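Local coordinates for protein alginate lyase (Bacteroides ovatus, PDB 3NNB) that is an alginate lyase, probably cleaving the uronate chains of alginate by beta-elimination within a largely helical fold, at residues A163-I166 with D167-S170; L224-D227 with V228-A232; A343-I346 with L347-A350; E368-A371 with N372-I375. All coordinates share one frame; numbering follows the deposited sequence. Where two conformers were deposited one is given.

Contact 1 (A163-I166 with D167-S170); sequences AGMI and DIYS
D167 folds its side chain back onto the carbonyl of G164, three residues earlier, while its own backbone N donates to the same oxygen (D167 N to G164 O, 3.0 Å). With CG anti to the carbonyl carbon (chi1 -69°), the carboxylate leans toward the N-terminal side, and CB sits 3.2 Å from G164 O. Two like bonds follow: I168 N to M165 O at 3.3 Å and Y169 N to I166 O at 3.1 Å. All three span three residues and so link successive turns of the chain. I166 approaches the carboxylate from its other neighbour's side, its CG2 lying 3.9 Å from D167 OD1. I168 places CG1 between its backbone N and carbonyl carbon (chi1 57°), which lays it 3.3 Å from M165 O. M165 is selenomethionine with two deposited conformers; in one, its CE approaches the CD1 end of I168. The carboxylate of D167 is gripped by three bonds, OD2 to the hydroxyls of Y63 and S65 and OD1 to Q150, which fix its rotation, and the phenol of Y169 bonds D287. The turns lie in the loop between strand 148-151 and helix 171-180. A163 and I166 rest on Q150 of that strand, I168 faces L101 of helix 98-118 and L202 of helix 189-208, and I166 and Y169 lean on helix 221-236.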
loop_
_atom_site.group_PDB
_atom_site.type_symbol
_atom_site.label_atom_id
_atom_site.label_comp_id
_atom_site.label_asym_id
_atom_site.label_seq_id
_atom_site.Cartn_x
_atom_site.Cartn_y
_atom_site.Cartn_z
ATOM N N ALA A 163 6.022 -4.622 -12.627
ATOM C CA ALA A 163 5.298 -5.203 -11.494
ATOM C C ALA A 163 6.000 -5.007 -10.170
ATOM O O ALA A 163 5.354 -4.978 -9.145
ATOM C CB ALA A 163 5.030 -6.696 -11.750
ATOM N N GLY A 164 7.330 -4.900 -10.170
ATOM C CA GLY A 164 8.067 -4.613 -8.924
ATOM C C GLY A 164 7.678 -3.346 -8.202
ATOM O O GLY A 164 7.893 -3.232 -6.976
HETATM N N MSE A 165 7.087 -2.403 -8.927
HETATM C CA MSE A 165 6.609 -1.150 -8.312
HETATM C C MSE A 165 5.625 -1.421 -7.181
HETATM O O MSE A 165 5.577 -0.671 -6.206
HETATM C CB MSE A 165 5.965 -0.225 -9.351
HETATM C CG MSE A 165 6.947 0.636 -10.133
HETATM SE SE MSE A 165 7.869 1.933 -9.038
HETATM C CE MSE A 165 6.344 2.705 -8.150
ATOM N N ILE A 166 4.820 -2.473 -7.297
ATOM C CA ILE A 166 3.830 -2.759 -6.256
ATOM C C ILE A 166 4.513 -3.034 -4.909
ATOM O O ILE A 166 3.895 -2.858 -3.862
ATOM C CB ILE A 166 2.839 -3.901 -6.688
ATOM C CG1 ILE A 166 1.482 -3.781 -5.975
ATOM C CG2 ILE A 166 3.439 -5.323 -6.431
ATOM C CD1 ILE A 166 0.644 -2.590 -6.393
ATOM N N ASP A 167 5.760 -3.514 -4.937
ATOM C CA ASP A 167 6.476 -3.879 -3.703
ATOM C C ASP A 167 6.524 -2.732 -2.695
ATOM O O ASP A 167 6.574 -2.970 -1.487
ATOM C CB ASP A 167 7.919 -4.305 -3.985
ATOM C CG ASP A 167 8.040 -5.644 -4.727
ATOM O OD1 ASP A 167 7.026 -6.157 -5.236
ATOM O OD2 ASP A 167 9.183 -6.150 -4.838
ATOM N N ILE A 168 6.572 -1.480 -3.185
ATOM C CA ILE A 168 6.744 -0.327 -2.313
ATOM C C ILE A 168 5.471 0.429 -2.066
ATOM O O ILE A 168 5.491 1.539 -1.572
ATOM C CB ILE A 168 7.843 0.646 -2.839
ATOM C CG1 ILE A 168 7.579 1.159 -4.263
ATOM C CG2 ILE A 168 9.217 -0.017 -2.697
ATOM C CD1 ILE A 168 8.313 2.524 -4.568
ATOM N N TYR A 169 4.320 -0.158 -2.434
ATOM C CA TYR A 169 3.047 0.555 -2.296
ATOM C C TYR A 169 2.825 1.068 -0.841
ATOM O O TYR A 169 2.262 2.150 -0.655
ATOM C CB TYR A 169 1.872 -0.303 -2.718
ATOM C CG TYR A 169 0.572 0.491 -2.774
ATOM C CD1 TYR A 169 0.225 1.172 -3.929
ATOM C CD2 TYR A 169 -0.262 0.605 -1.661
ATOM C CE1 TYR A 169 -0.925 1.934 -3.987
ATOM C CE2 TYR A 169 -1.420 1.360 -1.713
ATOM C CZ TYR A 169 -1.738 2.026 -2.891
ATOM O OH TYR A 169 -2.900 2.806 -2.926
ATOM N N SER A 170 3.256 0.299 0.159
ATOM C CA SER A 170 3.132 0.717 1.560
ATOM C C SER A 170 3.877 2.022 1.915
ATOM O O SER A 170 3.585 2.624 2.959
ATOM C CB SER A 170 3.543 -0.393 2.534
ATOM O OG SER A 170 4.922 -0.635 2.474
#

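Contact 2 (L224-D227 with V228-A232); sequences LAYD and VQLTA
The backbone oxygen of D227 is taken by two donors of T231, OG1 at 2.8 Å and N at 3.0 Å, which reach it from opposite faces of the carbonyl plane. T231 can do this because its OG1 is folded beside its own backbone N (chi1 -60°), bringing the hydroxyl back toward the preceding turn and satisfying it inside a buried helix. The side chain of D227 leaves in another direction: OD1 lies in the plane of the Y226 ring, at its edge, and OD2 forms a salt bridge with R254 of helix 240-258, which would tend to keep the buried carboxylate ionised. V228 follows. Its N bonds L224 O, and its CG2 lies 3.5 Å from that same oxygen and 4.3 Å from L224 CD2, so this methyl lies beside an oxygen that already accepts a bond. All of this belongs to the middle of helix 221-236, a regular alpha-helix packed among other helices, consistent with the alpha/alpha toroid expected of the six-hairpin clan. On another side of the helix, Y226 stretches out with CG anti to its backbone N (chi1 174°) and runs alongside L230, both pointing the same way. CE1 of Y226 meets CD2 of L230 at 4.1 Å, the methyl approaching the ring obliquely, while L230 N bonds Y226 O at 2.9 Å. The phenol oxygen of Y226 is anchored to the backbone oxygen of M206, and its side chain also touches E215 and Q216 of helix 210-216.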
loop_
_atom_site.group_PDB
_atom_site.type_symbol
_atom_site.label_atom_id
_atom_site.label_comp_id
_atom_site.label_asym_id
_atom_site.label_seq_id
_atom_site.Cartn_x
_atom_site.Cartn_y
_atom_site.Cartn_z
ATOM N N LEU A 224 -3.219 1.229 -11.893
ATOM C CA LEU A 224 -3.966 2.085 -10.983
ATOM C C LEU A 224 -3.130 2.451 -9.754
ATOM O O LEU A 224 -3.029 3.631 -9.358
ATOM C CB LEU A 224 -5.290 1.402 -10.629
ATOM C CG LEU A 224 -6.337 2.233 -9.870
ATOM C CD1 LEU A 224 -7.759 1.766 -10.199
ATOM C CD2 LEU A 224 -6.096 2.190 -8.356
ATOM N N ALA A 225 -2.445 1.442 -9.203
ATOM C CA ALA A 225 -1.571 1.648 -8.069
ATOM C C ALA A 225 -0.374 2.546 -8.405
ATOM O O ALA A 225 0.069 3.334 -7.560
ATOM C CB ALA A 225 -1.122 0.283 -7.448
ATOM N N TYR A 226 0.142 2.458 -9.617
ATOM C CA TYR A 226 1.266 3.333 -10.033
ATOM C C TYR A 226 0.872 4.774 -9.856
ATOM O O TYR A 226 1.627 5.563 -9.318
ATOM C CB TYR A 226 1.655 3.046 -11.469
ATOM C CG TYR A 226 2.710 3.999 -12.011
ATOM C CD1 TYR A 226 2.341 5.223 -12.534
ATOM C CD2 TYR A 226 4.073 3.675 -11.962
ATOM C CE1 TYR A 226 3.279 6.110 -13.049
ATOM C CE2 TYR A 226 5.045 4.563 -12.480
ATOM C CZ TYR A 226 4.642 5.768 -13.022
ATOM O OH TYR A 226 5.530 6.718 -13.563
ATOM N N ASP A 227 -0.325 5.110 -10.319
ATOM C CA ASP A 227 -0.775 6.511 -10.239
ATOM C C ASP A 227 -0.898 6.976 -8.788
ATOM O O ASP A 227 -0.550 8.099 -8.453
ATOM C CB ASP A 227 -2.105 6.713 -10.946
ATOM C CG ASP A 227 -1.981 6.759 -12.451
ATOM O OD1 ASP A 227 -0.878 6.589 -13.006
ATOM O OD2 ASP A 227 -3.030 6.968 -13.110
ATOM N N VAL A 228 -1.467 6.127 -7.922
ATOM C CA VAL A 228 -1.564 6.483 -6.499
ATOM C C VAL A 228 -0.194 6.773 -5.885
ATOM O O VAL A 228 -0.010 7.767 -5.178
ATOM C CB VAL A 228 -2.320 5.407 -5.648
ATOM C CG1 VAL A 228 -2.501 5.882 -4.217
ATOM C CG2 VAL A 228 -3.683 5.103 -6.271
ATOM N N GLN A 229 0.762 5.903 -6.176
ATOM C CA GLN A 229 2.092 6.056 -5.605
ATOM C C GLN A 229 2.733 7.315 -6.182
ATOM O O GLN A 229 3.280 8.114 -5.444
ATOM C CB GLN A 229 2.962 4.841 -5.979
ATOM C CG GLN A 229 2.524 3.517 -5.390
ATOM C CD GLN A 229 3.646 2.485 -5.455
ATOM O OE1 GLN A 229 4.651 2.613 -4.740
ATOM N NE2 GLN A 229 3.468 1.431 -6.285
ATOM N N LEU A 230 2.640 7.518 -7.500
ATOM C CA LEU A 230 3.238 8.731 -8.095
ATOM C C LEU A 230 2.661 9.998 -7.425
ATOM O O LEU A 230 3.388 10.948 -7.079
ATOM C CB LEU A 230 3.024 8.760 -9.607
ATOM C CG LEU A 230 3.754 9.899 -10.343
ATOM C CD1 LEU A 230 5.267 9.633 -10.362
ATOM C CD2 LEU A 230 3.176 10.024 -11.783
ATOM N N THR A 231 1.352 9.981 -7.203
ATOM C CA THR A 231 0.643 11.136 -6.622
ATOM C C THR A 231 1.132 11.386 -5.198
ATOM O O THR A 231 1.488 12.509 -4.838
ATOM C CB THR A 231 -0.844 10.941 -6.681
ATOM O OG1 THR A 231 -1.248 10.791 -8.047
ATOM C CG2 THR A 231 -1.592 12.171 -6.090
ATOM N N ALA A 232 1.154 10.328 -4.381
ATOM C CA ALA A 232 1.584 10.470 -3.001
ATOM C C ALA A 232 3.050 10.938 -2.911
ATOM O O ALA A 232 3.380 11.790 -2.064
ATOM C CB ALA A 232 1.449 9.128 -2.276
#

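Contact 3 (A343-I346 with L347-A350); sequences ACWI and LRRA
L347 reaches back to A343 one turn earlier: its N donates to A343 O at 3.1 Å, and its CG settles 3.6 Å from the same oxygen, while the isobutyl end goes on to I321 and I362. R348 carries the main side-chain contact. Its CG stands anti to the backbone N (chi1 171°), and bends at chi2 and chi3 then turn the chain alongside the indole of W345, the two side chains pointing the same way. CG lies 3.8 Å from W345 CE3, and NH1 comes to 3.5 Å from W345 CZ3. That ring carbon sits over one face of the guanidinium, toward its rim, but the two planes are 64° apart, so the groups do not stack flat. The guanidinium is held by E360 through a salt bridge from NE and by the backbone oxygen of Y379 at NH1. R348 NH2 lies close to R367 NH1, a like charge that the salt bridge to E360 would partly offset; R367 also makes a cation-pi contact with W345. R349 gives its N to W345 O at 3.1 Å. In one of its two conformers CG lies 3.2 Å from that oxygen, NH1 comes within 3.9 Å of I346 CD1, and NH2 makes a salt bridge with D287. A350 closes the run, its N bonded to I346 O at 2.9 Å and its methyl facing L314. The result is an i to i+3 tryptophan-arginine pair on one flank of alpha-helix 336-351, which packs against helices 274-293, 310-317 and 359-366.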
loop_
_atom_site.group_PDB
_atom_site.type_symbol
_atom_site.label_atom_id
_atom_site.label_comp_id
_atom_site.label_asym_id
_atom_site.label_seq_id
_atom_site.Cartn_x
_atom_site.Cartn_y
_atom_site.Cartn_z
ATOM N N ALA A 343 -13.470 -6.629 3.056
ATOM C CA ALA A 343 -14.590 -6.010 2.349
ATOM C C ALA A 343 -15.419 -5.106 3.272
ATOM O O ALA A 343 -15.883 -4.066 2.864
ATOM C CB ALA A 343 -15.456 -7.084 1.704
ATOM N N CYS A 344 -15.646 -5.556 4.519
ATOM C CA CYS A 344 -16.395 -4.776 5.489
ATOM C C CYS A 344 -15.696 -3.434 5.815
ATOM O O CYS A 344 -16.376 -2.419 6.122
ATOM C CB CYS A 344 -16.562 -5.592 6.780
ATOM S SG CYS A 344 -17.659 -7.024 6.593
ATOM N N TRP A 345 -14.352 -3.430 5.769
ATOM C CA TRP A 345 -13.588 -2.205 5.970
ATOM C C TRP A 345 -13.495 -1.353 4.702
ATOM O O TRP A 345 -13.419 -0.136 4.799
ATOM C CB TRP A 345 -12.228 -2.513 6.596
ATOM C CG TRP A 345 -12.438 -2.913 7.994
ATOM C CD1 TRP A 345 -12.545 -4.167 8.483
ATOM C CD2 TRP A 345 -12.638 -2.022 9.115
ATOM N NE1 TRP A 345 -12.820 -4.121 9.835
ATOM C CE2 TRP A 345 -12.846 -2.819 10.245
ATOM C CE3 TRP A 345 -12.641 -0.635 9.264
ATOM C CZ2 TRP A 345 -13.070 -2.269 11.511
ATOM C CZ3 TRP A 345 -12.878 -0.101 10.512
ATOM C CH2 TRP A 345 -13.093 -0.913 11.615
ATOM N N ILE A 346 -13.554 -1.955 3.513
ATOM C CA ILE A 346 -13.808 -1.171 2.312
ATOM C C ILE A 346 -15.085 -0.341 2.495
ATOM O O ILE A 346 -15.119 0.841 2.106
ATOM C CB ILE A 346 -13.872 -2.089 1.042
ATOM C CG1 ILE A 346 -12.479 -2.686 0.727
ATOM C CG2 ILE A 346 -14.435 -1.369 -0.187
ATOM C CD1 ILE A 346 -11.357 -1.674 0.312
ATOM N N LEU A 347 -16.142 -0.964 3.044
ATOM C CA LEU A 347 -17.411 -0.283 3.229
ATOM C C LEU A 347 -17.343 0.868 4.240
ATOM O O LEU A 347 -17.879 1.933 3.989
ATOM C CB LEU A 347 -18.511 -1.267 3.607
ATOM C CG LEU A 347 -18.908 -2.241 2.512
ATOM C CD1 LEU A 347 -20.089 -3.045 3.008
ATOM C CD2 LEU A 347 -19.254 -1.547 1.187
ATOM N N ARG A 348 -16.618 0.668 5.340
ATOM C CA ARG A 348 -16.314 1.779 6.268
ATOM C C ARG A 348 -15.657 2.953 5.560
ATOM O O ARG A 348 -16.067 4.099 5.713
ATOM C CB ARG A 348 -15.369 1.267 7.353
ATOM C CG ARG A 348 -14.771 2.311 8.283
ATOM C CD ARG A 348 -15.778 3.062 9.167
ATOM N NE ARG A 348 -16.470 2.196 10.117
ATOM C CZ ARG A 348 -16.071 1.896 11.360
ATOM N NH1 ARG A 348 -14.946 2.361 11.885
ATOM N NH2 ARG A 348 -16.811 1.095 12.094
ATOM N N ARG A 349 -14.653 2.658 4.750
ATOM C CA ARG A 349 -13.902 3.702 4.074
ATOM C C ARG A 349 -14.758 4.424 3.054
ATOM O O ARG A 349 -14.701 5.661 2.947
ATOM C CB ARG A 349 -12.647 3.096 3.462
ATOM C CG ARG A 349 -11.727 2.528 4.527
ATOM C CD ARG A 349 -10.705 1.572 3.963
ATOM N NE ARG A 349 -9.798 2.226 3.040
ATOM C CZ ARG A 349 -8.860 1.575 2.319
ATOM N NH1 ARG A 349 -8.660 0.241 2.422
ATOM N NH2 ARG A 349 -8.104 2.283 1.527
ATOM N N ALA A 350 -15.548 3.679 2.298
ATOM C CA ALA A 350 -16.454 4.282 1.291
ATOM C C ALA A 350 -17.496 5.202 1.940
ATOM O O ALA A 350 -17.902 6.214 1.352
ATOM C CB ALA A 350 -17.159 3.162 0.459
#

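Contact 4 (E368-A371 with N372-I375); sequences ETPA and NKRI
P370 and K373 close a type I beta turn, with K373 N donating to P370 O at 3.1 Å in a nearly straight bond (168° at the hydrogen). A371 and N372 occupy the two central positions. The chain of K373 then curls back past the proline: CG lies 3.9 Å and CE 4.0 Å from P370 CD, the bend at chi2 (-53°) bringing the aliphatic part obliquely past the ring at this atom before the amino end runs on. N372 adopts the crowded position, CG between its backbone N and carbonyl carbon (chi1 70°). From there the amide turns back across the turn, and OD1 approaches P370 CB at 3.4 Å, while ND2 is held by T32. The methyl of T369 meets two residues of 372-375: CG2 touches K373 CG at 3.8 Å and I375 CG2 at 4.0 Å. Its hydroxyl, facing another way, bonds E341 and also meets W345, and so ties the residue before the turn to helix 336-351. The turn lies at the surface, in the loop that leads from helix 359-366 to helix 375-378. N372 rests on P28 of helix 27-41, and R374 reaches the same helix through L33 and a salt bridge to D36.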
loop_
_atom_site.group_PDB
_atom_site.type_symbol
_atom_site.label_atom_id
_atom_site.label_comp_id
_atom_site.label_asym_id
_atom_site.label_seq_id
_atom_site.Cartn_x
_atom_site.Cartn_y
_atom_site.Cartn_z
ATOM N N GLU A 368 -16.498 -8.852 12.125
ATOM C CA GLU A 368 -16.223 -9.415 13.457
ATOM C C GLU A 368 -14.888 -8.912 14.028
ATOM O O GLU A 368 -14.311 -9.511 14.942
ATOM C CB GLU A 368 -16.230 -10.946 13.389
ATOM C CG GLU A 368 -17.633 -11.513 13.207
ATOM C CD GLU A 368 -17.645 -13.026 13.169
ATOM O OE1 GLU A 368 -16.804 -13.621 12.442
ATOM O OE2 GLU A 368 -18.504 -13.612 13.865
ATOM N N THR A 369 -14.424 -7.781 13.529
ATOM C CA THR A 369 -13.126 -7.217 13.896
ATOM C C THR A 369 -13.024 -6.890 15.391
ATOM O O THR A 369 -13.725 -6.031 15.872
ATOM C CB THR A 369 -12.882 -5.973 12.997
ATOM O OG1 THR A 369 -13.069 -6.360 11.629
ATOM C CG2 THR A 369 -11.459 -5.405 13.110
ATOM N N PRO A 370 -12.094 -7.551 16.118
ATOM C CA PRO A 370 -11.937 -7.211 17.557
ATOM C C PRO A 370 -11.619 -5.741 17.799
ATOM O O PRO A 370 -10.965 -5.080 16.959
ATOM C CB PRO A 370 -10.762 -8.089 17.991
ATOM C CG PRO A 370 -10.822 -9.251 17.073
ATOM C CD PRO A 370 -11.223 -8.679 15.737
ATOM N N ALA A 371 -12.076 -5.250 18.948
ATOM C CA ALA A 371 -12.042 -3.823 19.248
ATOM C C ALA A 371 -10.625 -3.265 19.334
ATOM O O ALA A 371 -10.437 -2.060 19.190
ATOM C CB ALA A 371 -12.809 -3.521 20.587
ATOM N N ASN A 372 -9.641 -4.123 19.586
ATOM C CA ASN A 372 -8.252 -3.676 19.721
ATOM C C ASN A 372 -7.460 -3.601 18.373
ATOM O O ASN A 372 -6.305 -3.215 18.371
ATOM C CB ASN A 372 -7.482 -4.570 20.706
ATOM C CG ASN A 372 -7.258 -5.961 20.118
ATOM O OD1 ASN A 372 -8.213 -6.557 19.634
ATOM N ND2 ASN A 372 -6.021 -6.435 20.084
ATOM N N LYS A 373 -8.072 -3.955 17.248
ATOM C CA LYS A 373 -7.366 -3.913 15.963
ATOM C C LYS A 373 -7.139 -2.474 15.553
ATOM O O LYS A 373 -7.978 -1.597 15.749
ATOM C CB LYS A 373 -8.180 -4.625 14.869
ATOM C CG LYS A 373 -8.339 -6.140 15.068
ATOM C CD LYS A 373 -7.020 -6.877 15.267
ATOM C CE LYS A 373 -7.218 -8.404 15.316
ATOM N NZ LYS A 373 -5.940 -9.150 15.549
ATOM N N ARG A 374 -5.951 -2.233 15.026
ATOM C CA ARG A 374 -5.507 -0.903 14.633
ATOM C C ARG A 374 -6.434 -0.190 13.680
ATOM O O ARG A 374 -6.513 1.026 13.703
ATOM C CB ARG A 374 -4.115 -0.997 14.017
ATOM C CG ARG A 374 -3.430 0.327 13.920
ATOM C CD ARG A 374 -2.130 0.218 13.126
ATOM N NE ARG A 374 -1.178 -0.633 13.826
ATOM C CZ ARG A 374 0.077 -0.852 13.414
ATOM N NH1 ARG A 374 0.522 -0.262 12.303
ATOM N NH2 ARG A 374 0.863 -1.622 14.132
ATOM N N ILE A 375 -7.133 -0.923 12.827
ATOM C CA ILE A 375 -7.950 -0.315 11.800
ATOM C C ILE A 375 -9.070 0.555 12.418
ATOM O O ILE A 375 -9.491 1.529 11.823
ATOM C CB ILE A 375 -8.495 -1.397 10.819
ATOM C CG1 ILE A 375 -9.023 -0.746 9.567
ATOM C CG2 ILE A 375 -9.513 -2.295 11.534
ATOM C CD1 ILE A 375 -9.058 -1.715 8.378
#

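Contacts 1 and 2 pack together, their centres 10 Å apart: Q229 NE2 probably donates to M165 O at 3.0 Å, and I166 CD1 rests 3.5 Å from A225 CB. Contacts 3 and 4 form a second pair, centres 14 Å apart, joined by a probable hydrogen bond of 2.9 Å between W345 NE1 and T369 OG1 and by W345 CZ2 against I375 CG2. The nearest atoms of contacts 1 and 3 are about 7 Å apart, but D287 bridges them, holding Y169 of one and, in one conformer, R349 of the other. A bound citrate close to A163 may mark a pocket beside contact 1; the sodium site at E182, S184 and F187 involves none of the four.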